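Long-range contact in Non-catalytic protein 1 (Piromyces equi, PDB 1WCU), which probably binds plant cell-wall polysaccharides as a non-catalytic family 29 carbohydrate-binding module of an anaerobic fungus: residues 76-82 and 112-118. Residues are numbered along the deposited sequence; the frame is centred on the assembly and turned at random.
Sequences VKVQGVR and YQFDRII
Val78 and Phe114 form the tight part of a contact that illustrates a classic beta bulge, past which strand 112-114 turns away from strand 76-79. Val78 CG1 lies over one face of the Phe114 ring, 3.7 Å from its centroid, and the ring reaches this methyl because its CG sits between the backbone N and carbonyl carbon (chi1 70°). Lys77 and Ile118 form a hydrogen-bonded pair, with Ile118 N 2.8 Å from Lys77 O. Two residues on, past the non-hydrogen-bonded pair Val78-Ile117, Asp115 and Arg116 both face Gln79, whose carbonyl receives only weak bonds from their two amides.

On the face bearing Gln79, Arg116 and Ile118, the extended Gln79 side chain lays CG 3.6 Å from Arg116 CB, while Ile118 CD1 packs against its amide end. Arg116 bends at chi3 (-79°) and grips Asp115 side-on, NE reaching OD1 at 2.8 Å and NH2 reaching OD2. NH2 also forms a salt bridge with Glu86, and water 1 links NH1 to Gln79 OE1. A leucine in place of Arg116 would probably leave the carboxylates of Asp115 and Glu86 without this shared partner and water 1 without its NH1 donor.

The far end is looser: Arg82 and Gln113 run alongside each other toward solvent, joined by NH1 to OE1 at 3.1 Å, although Arg82 N still holds Gln113 O at 2.8 Å.

Ser49 and Lys51 of strand 47-52 engage Gln79 and Asp115, respectively, and Phe114 meets Tyr136 on the opposing sheet of this beta-sandwich. Within the five-stranded antiparallel sheet, strands 74-79 and 116-121 are neighbours, flanked by strands 90-98 and 47-52.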
# COMPACT_ATOMS: atom_id res chain seq x y z
N VAL A 76 5.90 -1.69 4.32
CA VAL A 76 5.32 -1.46 2.99
C VAL A 76 6.35 -1.90 1.95
O VAL A 76 7.55 -1.61 2.05
CB VAL A 76 4.91 0.01 2.81
CG1 VAL A 76 4.27 0.24 1.45
CG2 VAL A 76 3.94 0.42 3.91
N LYS A 77 5.88 -2.67 0.97
CA LYS A 77 6.75 -3.27 -0.03
C LYS A 77 6.09 -3.18 -1.40
O LYS A 77 4.91 -2.87 -1.51
CB LYS A 77 6.99 -4.75 0.29
CG LYS A 77 7.45 -5.07 1.70
CD LYS A 77 7.57 -6.56 1.89
CE LYS A 77 8.05 -6.99 3.27
NZ LYS A 77 8.60 -8.35 3.14
N VAL A 78 6.86 -3.50 -2.43
CA VAL A 78 6.32 -3.75 -3.77
C VAL A 78 6.67 -5.17 -4.21
O VAL A 78 7.66 -5.74 -3.75
CB VAL A 78 6.81 -2.70 -4.83
CG1 VAL A 78 6.35 -1.30 -4.43
CG2 VAL A 78 8.30 -2.75 -5.02
N GLN A 79 5.83 -5.75 -5.06
CA GLN A 79 6.14 -7.01 -5.71
C GLN A 79 5.60 -6.97 -7.15
O GLN A 79 5.16 -5.92 -7.64
CB GLN A 79 5.61 -8.23 -4.92
CG GLN A 79 4.10 -8.34 -4.93
CD GLN A 79 3.52 -9.56 -4.26
OE1 GLN A 79 2.47 -9.47 -3.63
NE2 GLN A 79 4.14 -10.73 -4.46
N GLY A 80 5.67 -8.08 -7.87
CA GLY A 80 5.36 -8.09 -9.29
C GLY A 80 6.30 -7.17 -10.05
O GLY A 80 5.89 -6.47 -10.99
N VAL A 81 7.57 -7.20 -9.66
CA VAL A 81 8.59 -6.32 -10.24
C VAL A 81 9.14 -6.93 -11.52
O VAL A 81 9.52 -8.10 -11.58
CB VAL A 81 9.73 -6.05 -9.23
CG1 VAL A 81 10.78 -5.11 -9.80
CG2 VAL A 81 9.14 -5.42 -7.97
N ARG A 82 9.17 -6.13 -12.59
CA ARG A 82 9.64 -6.61 -13.89
C ARG A 82 11.08 -7.05 -13.74
O ARG A 82 11.98 -6.27 -13.18
CB ARG A 82 9.51 -5.50 -14.93
CG ARG A 82 9.61 -5.92 -16.40
CD ARG A 82 9.37 -4.69 -17.24
NE ARG A 82 9.46 -4.99 -18.66
CZ ARG A 82 9.19 -4.12 -19.61
NH1 ARG A 82 8.80 -2.90 -19.30
NH2 ARG A 82 9.33 -4.47 -20.88
N TYR A 112 12.64 -0.43 -10.00
CA TYR A 112 11.48 -1.30 -9.79
C TYR A 112 10.25 -0.81 -10.54
O TYR A 112 9.70 0.23 -10.23
CB TYR A 112 11.12 -1.39 -8.31
CG TYR A 112 12.22 -1.91 -7.40
CD1 TYR A 112 13.17 -2.81 -7.88
CD2 TYR A 112 12.29 -1.51 -6.08
CE1 TYR A 112 14.18 -3.29 -7.06
CE2 TYR A 112 13.32 -2.01 -5.24
CZ TYR A 112 14.24 -2.88 -5.76
OH TYR A 112 15.27 -3.40 -4.97
N GLN A 113 9.85 -1.60 -11.53
CA GLN A 113 8.59 -1.40 -12.23
C GLN A 113 7.64 -2.50 -11.76
O GLN A 113 7.90 -3.68 -11.97
CB GLN A 113 8.84 -1.46 -13.74
CG GLN A 113 7.61 -1.17 -14.55
CD GLN A 113 7.91 -1.05 -16.02
OE1 GLN A 113 8.89 -1.62 -16.51
NE2 GLN A 113 7.06 -0.32 -16.73
N PHE A 114 6.58 -2.12 -11.07
CA PHE A 114 5.86 -3.05 -10.18
C PHE A 114 4.35 -2.99 -10.33
O PHE A 114 3.83 -1.96 -10.78
CB PHE A 114 6.25 -2.76 -8.71
CG PHE A 114 5.71 -1.45 -8.20
CD1 PHE A 114 6.33 -0.25 -8.51
CD2 PHE A 114 4.53 -1.41 -7.46
CE1 PHE A 114 5.82 0.96 -8.08
CE2 PHE A 114 4.00 -0.21 -7.02
CZ PHE A 114 4.65 0.99 -7.34
N ASP A 115 3.66 -4.07 -9.95
CA ASP A 115 2.21 -4.16 -10.15
C ASP A 115 1.41 -4.31 -8.85
O ASP A 115 0.18 -4.38 -8.91
CB ASP A 115 1.84 -5.31 -11.09
CG ASP A 115 2.02 -6.66 -10.48
OD1 ASP A 115 2.41 -6.71 -9.30
OD2 ASP A 115 1.75 -7.68 -11.17
N ARG A 116 2.08 -4.34 -7.70
CA ARG A 116 1.43 -4.62 -6.41
C ARG A 116 2.09 -3.84 -5.27
O ARG A 116 3.33 -3.83 -5.15
CB ARG A 116 1.50 -6.11 -6.08
CG ARG A 116 0.30 -6.92 -6.49
CD ARG A 116 0.60 -8.41 -6.52
NE ARG A 116 1.31 -8.74 -7.74
CZ ARG A 116 1.55 -9.97 -8.18
NH1 ARG A 116 1.32 -11.02 -7.43
NH2 ARG A 116 2.12 -10.11 -9.36
N ILE A 117 1.23 -3.24 -4.44
CA ILE A 117 1.62 -2.55 -3.22
C ILE A 117 1.25 -3.43 -2.02
O ILE A 117 0.07 -3.72 -1.78
CB ILE A 117 0.89 -1.19 -3.09
CG1 ILE A 117 1.27 -0.27 -4.25
CG2 ILE A 117 1.23 -0.53 -1.74
CD1 ILE A 117 0.44 1.00 -4.37
N ILE A 118 2.25 -3.81 -1.24
CA ILE A 118 2.09 -4.68 -0.07
C ILE A 118 2.12 -3.88 1.22
O ILE A 118 2.96 -3.00 1.39
CB ILE A 118 3.27 -5.69 -0.01
CG1 ILE A 118 3.17 -6.73 -1.14
CG2 ILE A 118 3.32 -6.41 1.34
CD1 ILE A 118 4.50 -7.43 -1.41
O HOH W 1 0.56 -11.35 -4.49
O HOH W 2 4.20 -7.81 -12.80
O HOH W 3 11.69 -3.55 -12.70